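PDB 2PFW: cupin 2, conserved barrel domain protein from Shewanella frigidimarina, which is of unknown function but folds as a small cupin barrel of the KdgF-like family, whose characterised relatives act on unsaturated uronate sugars. Local coordinates for residues L23-L28 / M35-W40; H50-S55 / V88-V93; H54-Y59 / L100-S105; G63-N68 / A92-G97; V67-V72 / F82-H87. One frame throughout, in Å; residues are numbered along the deposited sequence.

Contact 1 of 5, residues L23-L28 / M35-W40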
# COMPACT_ATOMS: atom_id res chain seq x y z
N LEU A 23 -12.37 13.66 -5.04
CA LEU A 23 -11.74 12.44 -4.55
C LEU A 23 -12.70 11.25 -4.63
O LEU A 23 -13.89 11.39 -4.35
CB LEU A 23 -11.27 12.62 -3.11
CG LEU A 23 -10.08 13.52 -2.83
CD1 LEU A 23 -9.30 13.01 -1.62
CD2 LEU A 23 -9.16 13.62 -4.03
N LYS A 24 -12.16 10.10 -5.00
CA LYS A 24 -12.89 8.83 -4.98
C LYS A 24 -12.07 7.79 -4.22
O LYS A 24 -10.85 7.74 -4.39
CB LYS A 24 -13.19 8.34 -6.38
CG LYS A 24 -14.29 9.08 -7.12
CD LYS A 24 -14.58 8.46 -8.47
CE LYS A 24 -14.29 9.38 -9.64
NZ LYS A 24 -12.95 9.11 -10.25
N ARG A 25 -12.71 6.98 -3.39
CA ARG A 25 -11.96 6.10 -2.50
C ARG A 25 -12.43 4.65 -2.62
O ARG A 25 -13.63 4.39 -2.68
CB ARG A 25 -12.09 6.55 -1.04
CG ARG A 25 -11.27 5.74 -0.05
CD ARG A 25 -11.20 6.42 1.32
NE ARG A 25 -12.51 6.45 1.95
CZ ARG A 25 -13.03 7.38 2.72
NH1 ARG A 25 -12.37 8.48 3.04
NH2 ARG A 25 -14.26 7.21 3.20
N GLN A 26 -11.47 3.72 -2.67
CA GLN A 26 -11.79 2.30 -2.67
C GLN A 26 -11.01 1.54 -1.59
O GLN A 26 -9.79 1.64 -1.52
CB GLN A 26 -11.50 1.65 -4.02
CG GLN A 26 -12.04 0.23 -4.16
CD GLN A 26 -11.56 -0.40 -5.45
OE1 GLN A 26 -10.35 -0.42 -5.69
NE2 GLN A 26 -12.48 -0.90 -6.26
N MSE A 27 -11.73 0.79 -0.77
CA MSE A 27 -11.10 -0.09 0.22
C MSE A 27 -10.32 -1.22 -0.43
O MSE A 27 -10.91 -1.89 -1.22
CB MSE A 27 -12.16 -0.65 1.17
CG MSE A 27 -11.55 -1.42 2.36
SE MSE A 27 -10.40 -0.28 3.49
CE MSE A 27 -11.72 1.03 3.75
N LEU A 28 -9.05 -1.38 -0.09
CA LEU A 28 -8.27 -2.51 -0.57
C LEU A 28 -8.21 -3.64 0.45
O LEU A 28 -8.13 -4.82 0.10
CB LEU A 28 -6.84 -2.07 -0.91
CG LEU A 28 -6.74 -0.95 -1.95
CD1 LEU A 28 -5.28 -0.59 -2.20
CD2 LEU A 28 -7.44 -1.36 -3.23
N MSE A 35 -4.76 -0.73 7.35
CA MSE A 35 -5.80 -0.38 6.38
C MSE A 35 -5.23 0.28 5.13
O MSE A 35 -4.43 1.15 5.26
CB MSE A 35 -6.86 0.53 7.02
CG MSE A 35 -7.78 1.24 6.03
SE MSE A 35 -9.20 2.32 6.83
CE MSE A 35 -10.53 1.01 6.82
N ALA A 36 -5.67 -0.19 3.96
CA ALA A 36 -5.18 0.33 2.69
C ALA A 36 -6.35 0.70 1.79
O ALA A 36 -7.27 -0.09 1.60
CB ALA A 36 -4.28 -0.69 2.01
N VAL A 37 -6.32 1.91 1.25
CA VAL A 37 -7.37 2.33 0.32
C VAL A 37 -6.73 2.83 -0.99
O VAL A 37 -5.52 3.09 -1.01
CB VAL A 37 -8.28 3.43 0.88
CG1 VAL A 37 -8.91 2.98 2.18
CG2 VAL A 37 -7.51 4.73 1.05
N LYS A 38 -7.56 2.92 -2.01
CA LYS A 38 -7.24 3.47 -3.31
C LYS A 38 -8.01 4.78 -3.52
O LYS A 38 -9.23 4.79 -3.43
CB LYS A 38 -7.58 2.49 -4.43
CG LYS A 38 -6.85 2.76 -5.73
CD LYS A 38 -7.30 1.81 -6.83
CE LYS A 38 -6.16 1.57 -7.81
NZ LYS A 38 -6.61 0.82 -9.01
N ILE A 39 -7.27 5.85 -3.77
CA ILE A 39 -7.83 7.18 -3.95
C ILE A 39 -7.57 7.71 -5.37
O ILE A 39 -6.42 7.84 -5.77
CB ILE A 39 -7.22 8.20 -2.97
CG1 ILE A 39 -7.11 7.70 -1.52
CG2 ILE A 39 -8.00 9.51 -3.04
CD1 ILE A 39 -8.43 7.60 -0.81
N TRP A 40 -8.64 8.00 -6.10
CA TRP A 40 -8.52 8.62 -7.41
C TRP A 40 -8.63 10.14 -7.28
O TRP A 40 -9.64 10.62 -6.77
CB TRP A 40 -9.59 8.15 -8.38
CG TRP A 40 -9.49 6.72 -8.82
CD1 TRP A 40 -9.01 6.25 -10.00
CD2 TRP A 40 -9.89 5.57 -8.06
NE1 TRP A 40 -9.08 4.88 -10.03
CE2 TRP A 40 -9.62 4.44 -8.85
CE3 TRP A 40 -10.45 5.40 -6.79
CZ2 TRP A 40 -9.89 3.15 -8.41
CZ3 TRP A 40 -10.72 4.13 -6.36
CH2 TRP A 40 -10.44 3.01 -7.16
O HOH W 1 -11.58 11.17 -8.59
O HOH W 2 -8.57 -1.24 -7.69
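Trp40 meets strand 23-28 with the benzo edge of its indole: CZ3 comes to 3.5 Å from Gln26 CB. The Lys24 carbonyl carbon lies at the same edge, and Lys38 CG stands over one face. Gln26 is extended, CG anti to the backbone N (chi1 -170°), with its amide steeply turned against the indole. Its OE1 shares a water with Lys38 NZ, while NE2 is taken by the backbone carbonyls of Thr14 and Gly11. Another water spans Lys24 NZ and Trp40 O. On the face carrying Arg25 and Ile39, these two run side by side, Arg25 CG 3.5 Å from Ile39 CD1. The selenomethionines Met27 and Met35 cross nearly at right angles, their CE atoms a tight 3.3 Å apart. The backbone ladder sets these positions. Gln26 and Lys38 exchange two short hydrogen bonds, N to O 2.6 Å each way; Lys24 and Trp40 form a second hydrogen-bonded pair, and Leu28 N donates to Ala36 O. Further out, Leu28 packs on Tyr59 and Ala36 on Val57, both of the second subunit. All this belongs to an antiparallel beta hairpin, here forming part of the larger sheet of the cupin barrel.

Contact 2 of 5, residues H50-S55 / V88-V93; sequences HAHRHS and VDHGAV
The His90 imidazole has the backbone oxygen of His50 over one face and, at its edge and in plane, both Val88 O and the CD2 of His52. The His90 edge at CE1 is turned toward the face of the His52 ring in an offset edge-to-face pair, centroids 5.0 Å apart and planes at 63°, with His90 CE1 3.5 Å from His52 NE2. A water lies above one face of His52, held between His52 N and Val88 O. The His50 ring offers its edge to His90 NE2. His90 places CG in the crowded position between backbone N and carbonyl carbon (chi1 63°), which lets ND1 reach back to Val88 O in an almost straight 3.1 Å hydrogen bond. The backbones of His50 and His90 form one antiparallel hydrogen-bonded pair, with His90 N to His50 O at 3.2 Å. His90 NE2 shares a second water with His52 NE2, 2.9 Å from each. His50 and His52 fit the His-X-His of the first cupin motif and His90 the histidine of the second, positions that commonly hold a metal in this superfamily. With ND1 tied up as a donor, a neutral His90 would probably present an unprotonated NE2, consistent with such a site.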
# COMPACT_ATOMS: atom_id res chain seq x y z
N HIS A 50 -3.70 18.92 6.73
CA HIS A 50 -4.27 17.83 7.50
C HIS A 50 -3.28 17.18 8.45
O HIS A 50 -2.07 17.20 8.25
CB HIS A 50 -4.78 16.80 6.49
CG HIS A 50 -5.90 15.94 6.94
ND1 HIS A 50 -7.21 16.37 6.94
CD2 HIS A 50 -5.95 14.65 7.37
CE1 HIS A 50 -8.01 15.41 7.37
NE2 HIS A 50 -7.26 14.35 7.64
N ALA A 51 -3.78 16.60 9.54
CA ALA A 51 -2.96 15.82 10.46
C ALA A 51 -3.82 14.77 11.16
O ALA A 51 -5.04 14.92 11.27
CB ALA A 51 -2.25 16.68 11.49
N HIS A 52 -3.18 13.70 11.63
CA HIS A 52 -3.91 12.66 12.35
C HIS A 52 -2.95 11.77 13.12
O HIS A 52 -1.73 11.77 12.88
CB HIS A 52 -4.79 11.86 11.38
CG HIS A 52 -4.13 11.47 10.10
ND1 HIS A 52 -2.98 10.73 10.05
CD2 HIS A 52 -4.45 11.71 8.80
CE1 HIS A 52 -2.62 10.53 8.80
NE2 HIS A 52 -3.50 11.12 8.02
N ARG A 53 -3.46 11.01 14.08
CA ARG A 53 -2.59 10.16 14.90
C ARG A 53 -2.00 9.02 14.07
O ARG A 53 -0.84 8.65 14.23
CB ARG A 53 -3.35 9.59 16.09
CG ARG A 53 -4.56 8.73 15.74
CD ARG A 53 -5.30 8.33 17.01
NE ARG A 53 -6.36 7.37 16.80
CZ ARG A 53 -7.61 7.63 16.47
NH1 ARG A 53 -8.03 8.87 16.29
NH2 ARG A 53 -8.48 6.63 16.31
N HIS A 54 -2.82 8.48 13.18
CA HIS A 54 -2.47 7.29 12.41
C HIS A 54 -1.13 7.44 11.69
O HIS A 54 -0.83 8.48 11.10
CB HIS A 54 -3.56 7.00 11.38
CG HIS A 54 -4.95 6.93 11.93
ND1 HIS A 54 -5.69 8.05 12.26
CD2 HIS A 54 -5.74 5.87 12.22
CE1 HIS A 54 -6.87 7.68 12.72
NE2 HIS A 54 -6.92 6.36 12.71
N SER A 55 -0.29 6.40 11.72
CA SER A 55 0.87 6.38 10.83
C SER A 55 0.35 6.23 9.39
O SER A 55 -0.73 5.69 9.17
CB SER A 55 1.85 5.28 11.19
OG SER A 55 2.73 5.71 12.21
N VAL A 88 2.09 14.45 12.16
CA VAL A 88 2.90 15.36 11.35
C VAL A 88 2.04 16.07 10.31
O VAL A 88 1.19 15.47 9.65
CB VAL A 88 4.06 14.63 10.65
CG1 VAL A 88 4.77 15.56 9.67
CG2 VAL A 88 5.05 14.08 11.66
N ASP A 89 2.23 17.38 10.16
CA ASP A 89 1.48 18.15 9.18
C ASP A 89 1.82 17.67 7.77
O ASP A 89 2.99 17.42 7.48
CB ASP A 89 1.79 19.64 9.29
CG ASP A 89 1.01 20.34 10.38
OD1 ASP A 89 -0.03 19.81 10.81
OD2 ASP A 89 1.45 21.44 10.80
N HIS A 90 0.81 17.56 6.91
CA HIS A 90 1.07 17.12 5.54
C HIS A 90 -0.01 17.60 4.58
O HIS A 90 -1.14 17.87 4.99
CB HIS A 90 1.18 15.59 5.46
CG HIS A 90 -0.06 14.85 5.83
ND1 HIS A 90 -0.37 14.57 7.14
CD2 HIS A 90 -1.07 14.31 5.10
CE1 HIS A 90 -1.51 13.90 7.21
NE2 HIS A 90 -1.96 13.73 5.98
N GLY A 91 0.33 17.70 3.29
CA GLY A 91 -0.68 17.96 2.27
C GLY A 91 -0.34 17.30 0.94
O GLY A 91 0.83 17.00 0.72
N ALA A 92 -1.35 17.10 0.10
CA ALA A 92 -1.14 16.54 -1.23
C ALA A 92 -2.11 17.15 -2.25
O ALA A 92 -3.31 17.21 -2.03
CB ALA A 92 -1.28 15.03 -1.17
N VAL A 93 -1.56 17.59 -3.37
CA VAL A 93 -2.27 18.14 -4.50
C VAL A 93 -1.92 17.41 -5.80
O VAL A 93 -0.76 17.11 -6.02
CB VAL A 93 -1.94 19.64 -4.70
CG1 VAL A 93 -2.02 20.03 -6.16
CG2 VAL A 93 -2.86 20.49 -3.85
O HOH W 3 -0.67 13.18 10.33
O HOH W 4 -3.96 11.80 5.22

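Contact 3 of 5, residues H54-Y59 / L100-S105. With EDO (1,2-ethanediol), chain C.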
# COMPACT_ATOMS: atom_id res chain seq x y z
N HIS A 54 -2.82 8.48 13.18
CA HIS A 54 -2.47 7.29 12.41
C HIS A 54 -1.13 7.44 11.69
O HIS A 54 -0.83 8.48 11.10
CB HIS A 54 -3.56 7.00 11.38
CG HIS A 54 -4.95 6.93 11.93
ND1 HIS A 54 -5.69 8.05 12.26
CD2 HIS A 54 -5.74 5.87 12.22
CE1 HIS A 54 -6.87 7.68 12.72
NE2 HIS A 54 -6.92 6.36 12.71
N SER A 55 -0.29 6.40 11.72
CA SER A 55 0.87 6.38 10.83
C SER A 55 0.35 6.23 9.39
O SER A 55 -0.73 5.69 9.17
CB SER A 55 1.85 5.28 11.19
OG SER A 55 2.73 5.71 12.21
N GLN A 56 1.11 6.73 8.42
CA GLN A 56 0.62 6.69 7.04
C GLN A 56 1.79 6.46 6.09
O GLN A 56 2.80 7.15 6.16
CB GLN A 56 -0.14 7.96 6.66
CG GLN A 56 -0.62 8.01 5.22
CD GLN A 56 -1.22 9.34 4.83
OE1 GLN A 56 -1.88 10.03 5.61
NE2 GLN A 56 -1.00 9.73 3.58
N VAL A 57 1.64 5.48 5.20
CA VAL A 57 2.58 5.33 4.08
C VAL A 57 1.77 5.41 2.78
O VAL A 57 0.68 4.84 2.70
CB VAL A 57 3.40 4.05 4.17
CG1 VAL A 57 4.51 4.01 3.13
CG2 VAL A 57 4.03 3.91 5.56
N SER A 58 2.29 6.14 1.80
CA SER A 58 1.54 6.40 0.57
C SER A 58 2.41 6.07 -0.64
O SER A 58 3.61 6.33 -0.65
CB SER A 58 1.06 7.85 0.52
OG SER A 58 -0.24 8.03 1.04
N TYR A 59 1.77 5.48 -1.65
CA TYR A 59 2.44 5.10 -2.88
C TYR A 59 1.76 5.77 -4.08
O TYR A 59 0.53 5.79 -4.14
CB TYR A 59 2.42 3.58 -3.08
CG TYR A 59 3.11 3.15 -4.36
CD1 TYR A 59 4.49 3.12 -4.46
CD2 TYR A 59 2.36 2.78 -5.48
CE1 TYR A 59 5.12 2.73 -5.63
CE2 TYR A 59 2.99 2.40 -6.65
CZ TYR A 59 4.36 2.37 -6.72
OH TYR A 59 4.97 1.99 -7.89
N LEU A 100 -3.46 7.25 -5.86
CA LEU A 100 -2.64 6.99 -4.69
C LEU A 100 -3.09 5.70 -3.98
O LEU A 100 -4.27 5.40 -3.96
CB LEU A 100 -2.73 8.10 -3.66
CG LEU A 100 -1.88 9.35 -3.81
CD1 LEU A 100 -2.09 10.26 -2.61
CD2 LEU A 100 -0.41 9.01 -3.98
N ILE A 101 -2.15 4.98 -3.40
CA ILE A 101 -2.48 3.99 -2.37
C ILE A 101 -2.11 4.54 -1.00
O ILE A 101 -0.94 4.72 -0.71
CB ILE A 101 -1.77 2.64 -2.63
CG1 ILE A 101 -1.88 2.14 -4.07
CG2 ILE A 101 -2.26 1.62 -1.61
CD1 ILE A 101 -2.80 1.00 -4.41
N ASP A 102 -3.12 4.84 -0.19
CA ASP A 102 -2.90 5.32 1.17
C ASP A 102 -3.06 4.15 2.15
O ASP A 102 -4.13 3.54 2.14
CB ASP A 102 -3.88 6.43 1.54
CG ASP A 102 -3.61 7.79 0.94
OD1 ASP A 102 -2.48 8.09 0.52
OD2 ASP A 102 -4.56 8.60 0.87
N THR A 103 -2.03 3.89 2.94
CA THR A 103 -2.12 2.91 4.02
C THR A 103 -1.84 3.54 5.38
O THR A 103 -0.95 4.39 5.49
CB THR A 103 -1.13 1.75 3.78
OG1 THR A 103 0.17 2.09 4.27
CG2 THR A 103 -0.98 1.51 2.28
N PHE A 104 -2.60 3.12 6.38
CA PHE A 104 -2.57 3.69 7.72
C PHE A 104 -2.40 2.62 8.79
O PHE A 104 -3.07 1.58 8.71
CB PHE A 104 -3.87 4.44 7.99
CG PHE A 104 -4.16 5.50 6.94
CD1 PHE A 104 -3.56 6.75 7.03
CD2 PHE A 104 -5.02 5.23 5.89
CE1 PHE A 104 -3.81 7.72 6.08
CE2 PHE A 104 -5.27 6.20 4.94
CZ PHE A 104 -4.66 7.44 5.04
N SER A 105 -1.57 2.85 9.80
CA SER A 105 -1.64 2.02 11.00
C SER A 105 -2.23 2.81 12.19
O SER A 105 -1.51 3.86 12.38
CB SER A 105 -0.32 1.42 11.46
OG SER A 105 -0.60 0.49 12.50
C1 EDO C . -3.46 11.14 1.26
O1 EDO C . -2.06 10.93 1.10
C2 EDO C . -4.09 11.41 -0.10
O2 EDO C . -5.46 11.00 -0.09
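Gln56 leaves its strand with CG anti to the backbone N (chi1 177°) and runs alongside Phe104, pointing the same way. Its CB lies 3.6 Å from Phe104 CD1; CG and CD both lie against Phe104 CE1, each at 3.3 Å. At the tip Gln56 OE1 reaches the ring edge, 3.0 Å from Phe104 CE1, with the amide turned 71° against the ring, and takes a weak hydrogen bond from His52 NE2. NE2 donates to Ser58 OG and weakly to O1 of a 1,2-ethanediol, probably from the crystallisation liquor, that also bonds Asp102; the places of Ser58 OG and the carboxylate oxygens are less sure. An alanine here would remove the amide and would probably loosen the Phe104 edge and this polar cluster. Across the ladder Val57 O is gripped twice by Thr103, by N at 2.9 Å nearly along the C=O axis and by OG1 at 3.2 Å from above the carbonyl plane. The side chains of Val57, Tyr59, Ile101 and Thr103 face the second subunit: Tyr59 OH meets its Lys38, and Val57 and Thr103 pack on its Leu34. Within the sheet, strand 55-61 lies between strands 98-105 and 81-84, and strand 34-41 flanks strand 98-105.

Contact 4 of 5, residues G63-N68 / A92-G97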
# COMPACT_ATOMS: atom_id res chain seq x y z
N GLY A 63 0.20 9.64 -11.82
CA GLY A 63 -0.10 11.06 -11.81
C GLY A 63 1.02 11.84 -11.15
O GLY A 63 1.96 11.25 -10.61
N GLU A 64 0.95 13.17 -11.17
CA GLU A 64 1.99 13.99 -10.55
C GLU A 64 1.44 14.56 -9.24
O GLU A 64 0.40 15.22 -9.24
CB GLU A 64 2.47 15.09 -11.48
CG GLU A 64 3.10 14.65 -12.79
CD GLU A 64 4.36 13.82 -12.63
OE1 GLU A 64 5.33 14.30 -12.00
OE2 GLU A 64 4.37 12.68 -13.14
N PHE A 65 2.15 14.29 -8.15
CA PHE A 65 1.67 14.69 -6.83
C PHE A 65 2.63 15.70 -6.21
O PHE A 65 3.81 15.40 -6.05
CB PHE A 65 1.49 13.49 -5.91
CG PHE A 65 0.18 12.76 -6.19
CD1 PHE A 65 0.12 11.81 -7.19
CD2 PHE A 65 -0.96 13.04 -5.46
CE1 PHE A 65 -1.07 11.16 -7.45
CE2 PHE A 65 -2.15 12.39 -5.71
CZ PHE A 65 -2.21 11.44 -6.72
N HIS A 66 2.11 16.89 -5.91
CA HIS A 66 2.80 17.88 -5.10
C HIS A 66 2.53 17.54 -3.63
O HIS A 66 1.42 17.77 -3.15
CB HIS A 66 2.34 19.30 -5.40
CG HIS A 66 2.76 19.83 -6.73
ND1 HIS A 66 2.33 19.28 -7.92
CD2 HIS A 66 3.57 20.86 -7.08
CE1 HIS A 66 2.86 19.94 -8.93
NE2 HIS A 66 3.61 20.91 -8.45
N VAL A 67 3.52 17.00 -2.92
CA VAL A 67 3.24 16.56 -1.56
C VAL A 67 4.02 17.38 -0.54
O VAL A 67 5.23 17.58 -0.65
CB VAL A 67 3.54 15.06 -1.36
CG1 VAL A 67 3.27 14.67 0.09
CG2 VAL A 67 2.69 14.23 -2.31
N ASN A 68 3.30 17.86 0.48
CA ASN A 68 3.95 18.52 1.61
C ASN A 68 3.96 17.60 2.83
O ASN A 68 2.88 17.21 3.28
CB ASN A 68 3.25 19.84 1.96
CG ASN A 68 4.09 20.66 2.93
OD1 ASN A 68 4.88 20.13 3.71
ND2 ASN A 68 3.93 21.98 2.87
N ALA A 92 -1.35 17.10 0.10
CA ALA A 92 -1.14 16.54 -1.23
C ALA A 92 -2.11 17.15 -2.25
O ALA A 92 -3.31 17.21 -2.03
CB ALA A 92 -1.28 15.03 -1.17
N VAL A 93 -1.56 17.59 -3.37
CA VAL A 93 -2.27 18.14 -4.50
C VAL A 93 -1.92 17.41 -5.80
O VAL A 93 -0.76 17.11 -6.02
CB VAL A 93 -1.94 19.64 -4.70
CG1 VAL A 93 -2.02 20.03 -6.16
CG2 VAL A 93 -2.86 20.49 -3.85
N CYS A 94 -2.90 17.15 -6.64
CA CYS A 94 -2.65 16.48 -7.91
C CYS A 94 -3.19 17.26 -9.11
O CYS A 94 -4.35 17.13 -9.48
CB CYS A 94 -3.31 15.09 -7.91
SG CYS A 94 -2.71 14.02 -9.24
N PRO A 95 -2.35 18.08 -9.73
CA PRO A 95 -2.81 18.95 -10.81
C PRO A 95 -3.25 18.17 -12.05
O PRO A 95 -4.21 18.53 -12.73
CB PRO A 95 -1.57 19.78 -11.16
CG PRO A 95 -0.64 19.61 -10.01
CD PRO A 95 -0.92 18.25 -9.44
N THR A 96 -2.54 17.09 -12.36
CA THR A 96 -2.79 16.31 -13.55
C THR A 96 -3.90 15.29 -13.36
O THR A 96 -4.43 14.76 -14.34
CB THR A 96 -1.51 15.54 -13.97
OG1 THR A 96 -1.20 14.58 -12.95
CG2 THR A 96 -0.33 16.49 -14.06
N GLY A 97 -4.28 14.99 -12.12
CA GLY A 97 -5.13 13.81 -11.89
C GLY A 97 -4.21 12.61 -11.67
O GLY A 97 -3.04 12.63 -12.06
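Two torsions bring sulfur and ring together: Phe65 sets CG anti to its carbonyl carbon (chi1 -80°), and Cys94 sets SG anti to its backbone N (chi1 -165°). SG then stands over the phenyl face, 3.8 Å from the centroid of the Phe65 ring and 17° off its normal. Cys94 CB covers the same face in a CH-pi contact, so the thiol side chain lies on the ring along its length, a Cys sulfur-aromatic contact. Phe65 also meets Phe41 edge-to-face. An alanine here would take away the ring and would probably leave Cys94 without its aromatic partner and loosen the packing around Phe41. The backbone pairing belongs to the smaller, four-stranded antiparallel sheet of the cupin barrel, in which strands 65-69 and 90-94 are neighbours. Between these two segments His66 and Val93 form the hydrogen-bonded pair, His66 N to Val93 O at 2.9 Å and Val93 N to His66 O at 3.0 Å. On the barrel side of the next pair, Val67 CG2 touches Ala92 CB. Further along, Pro95 crosses His66 at about a right angle, its CG 3.6 Å from His66 ND1. Thr96 OG1, in the crowded position between backbone N and carbonyl carbon, works both ways: it accepts from Glu64 N at 3.1 Å in a nearly straight bond and donates to Gly97 O at 2.8 Å, on a lone pair of that carbonyl. Gly63 lies close by, its CA 3.3 Å from Gly97 O, where a CB would clash with that same oxygen.

Contact 5 of 5, residues V67-V72 / F82-H87; sequences VNVDGV and FFVPPH
Val69 O takes one hydrogen bond within the turn, from Val72 N at 2.9 Å, and Val69 N donates to Val72 O at 3.0 Å. This double link closes a type I' beta turn, the tight hairpin between strands 65-69 and 72-76 of the cupin barrel. Asp70 and Gly71 carry its positive phi angles, and Asn68 OD1 adds a weak bond from Gly71 N. Leading into the turn, Val67 and Val69 face strand 81-84, which lies in the other sheet. No hydrogen bond joins the two segments; the short strand axes stay 8.4 Å apart at their closest and run at 38° to one another, so the gap is bridged mainly by side chains. Val69 sends CG2 to Phe82 CD2 and to Val84 CG2, 4.2 Å from each, while its CG1 rests near Phe83 O. Strand 81-84 is outermost of its sheet in this chain, and Phe82 pairs with a strand of the second subunit, whose His7 packs on Val69 and Phe82. Phe82 CG takes the crowded position between backbone N and carbonyl carbon. Val67 CG2 touches Phe82 CE1, and Val67 CG1 sits 3.8 Å from the ring centroid, almost exactly on its normal.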
# COMPACT_ATOMS: atom_id res chain seq x y z
N VAL A 67 3.52 17.00 -2.92
CA VAL A 67 3.24 16.56 -1.56
C VAL A 67 4.02 17.38 -0.54
O VAL A 67 5.23 17.58 -0.65
CB VAL A 67 3.54 15.06 -1.36
CG1 VAL A 67 3.27 14.67 0.09
CG2 VAL A 67 2.69 14.23 -2.31
N ASN A 68 3.30 17.86 0.48
CA ASN A 68 3.95 18.52 1.61
C ASN A 68 3.96 17.60 2.83
O ASN A 68 2.88 17.21 3.28
CB ASN A 68 3.25 19.84 1.96
CG ASN A 68 4.09 20.66 2.93
OD1 ASN A 68 4.88 20.13 3.71
ND2 ASN A 68 3.93 21.98 2.87
N VAL A 69 5.14 17.26 3.32
CA VAL A 69 5.30 16.63 4.63
C VAL A 69 6.20 17.47 5.53
O VAL A 69 7.39 17.63 5.25
CB VAL A 69 5.86 15.20 4.54
CG1 VAL A 69 6.00 14.61 5.94
CG2 VAL A 69 4.97 14.32 3.68
N ASP A 70 5.63 17.98 6.62
CA ASP A 70 6.41 18.66 7.64
C ASP A 70 7.15 19.85 7.05
O ASP A 70 8.26 20.17 7.49
CB ASP A 70 7.41 17.68 8.28
CG ASP A 70 7.90 18.18 9.63
OD1 ASP A 70 7.07 18.79 10.33
OD2 ASP A 70 9.09 17.98 9.95
N GLY A 71 6.54 20.49 6.06
CA GLY A 71 7.07 21.67 5.41
C GLY A 71 8.03 21.35 4.29
O GLY A 71 8.35 22.20 3.46
N VAL A 72 8.51 20.11 4.22
CA VAL A 72 9.30 19.68 3.05
C VAL A 72 8.37 19.42 1.87
O VAL A 72 7.30 18.84 2.02
CB VAL A 72 10.12 18.43 3.38
CG1 VAL A 72 11.05 18.06 2.24
CG2 VAL A 72 10.93 18.66 4.66
N PHE A 82 5.60 8.45 -0.02
CA PHE A 82 5.95 9.25 1.15
C PHE A 82 5.43 8.59 2.43
O PHE A 82 4.53 7.77 2.39
CB PHE A 82 5.41 10.67 1.06
CG PHE A 82 3.94 10.83 0.79
CD1 PHE A 82 3.45 10.77 -0.52
CD2 PHE A 82 3.04 11.06 1.81
CE1 PHE A 82 2.11 10.93 -0.77
CE2 PHE A 82 1.69 11.21 1.56
CZ PHE A 82 1.21 11.15 0.26
N PHE A 83 6.03 9.01 3.53
CA PHE A 83 5.73 8.56 4.88
C PHE A 83 5.43 9.76 5.78
O PHE A 83 6.23 10.68 5.85
CB PHE A 83 6.91 7.76 5.41
CG PHE A 83 6.96 7.58 6.91
CD1 PHE A 83 5.89 7.04 7.60
CD2 PHE A 83 8.10 7.94 7.61
CE1 PHE A 83 5.95 6.88 8.98
CE2 PHE A 83 8.17 7.79 8.98
CZ PHE A 83 7.09 7.26 9.66
N VAL A 84 4.29 9.71 6.45
CA VAL A 84 3.85 10.70 7.41
C VAL A 84 3.83 10.15 8.83
O VAL A 84 2.97 9.34 9.19
CB VAL A 84 2.44 11.21 7.04
CG1 VAL A 84 2.05 12.40 7.89
CG2 VAL A 84 2.42 11.55 5.56
N PRO A 85 4.76 10.58 9.67
CA PRO A 85 4.74 10.13 11.07
C PRO A 85 3.45 10.58 11.75
O PRO A 85 2.75 11.48 11.27
CB PRO A 85 5.98 10.80 11.68
CG PRO A 85 6.84 11.13 10.50
CD PRO A 85 5.88 11.50 9.40
N PRO A 86 3.09 9.95 12.86
CA PRO A 86 1.89 10.38 13.59
C PRO A 86 1.96 11.88 13.93
O PRO A 86 3.00 12.32 14.41
CB PRO A 86 1.92 9.53 14.85
CG PRO A 86 2.67 8.30 14.44
CD PRO A 86 3.74 8.79 13.49
N HIS A 87 0.87 12.56 13.65
CA HIS A 87 0.54 13.92 13.98
C HIS A 87 1.34 14.92 13.15
O HIS A 87 1.27 16.13 13.42
CB HIS A 87 0.78 14.18 15.48
CG HIS A 87 -0.07 13.34 16.37
ND1 HIS A 87 0.47 12.41 17.23
CD2 HIS A 87 -1.41 13.28 16.55
CE1 HIS A 87 -0.51 11.82 17.90
NE2 HIS A 87 -1.66 12.33 17.51

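How the contacts relate
From the N terminus, contact 1 closes first, a local hairpin that ends before any other contact begins. Contacts 2 and 3 then both start from the region around His54 and Ser55: contact 2 reaches forward to residues 88-93, contact 3 further, to residues 100-105. Contact 5 falls within the span of contact 2; contact 4 opens inside it and runs past its end, to Gly97; both lie within contact 3. Contacts 4 and 5 share Val67 and Asn68, while contacts 2 and 4 share Ala92 and Val93, tying strands 65-69 and 90-94 together. Contact 3 joins contact 1 through the pairing of strands 34-41 and 98-105, and contact 5 bridges the two sheets of the barrel.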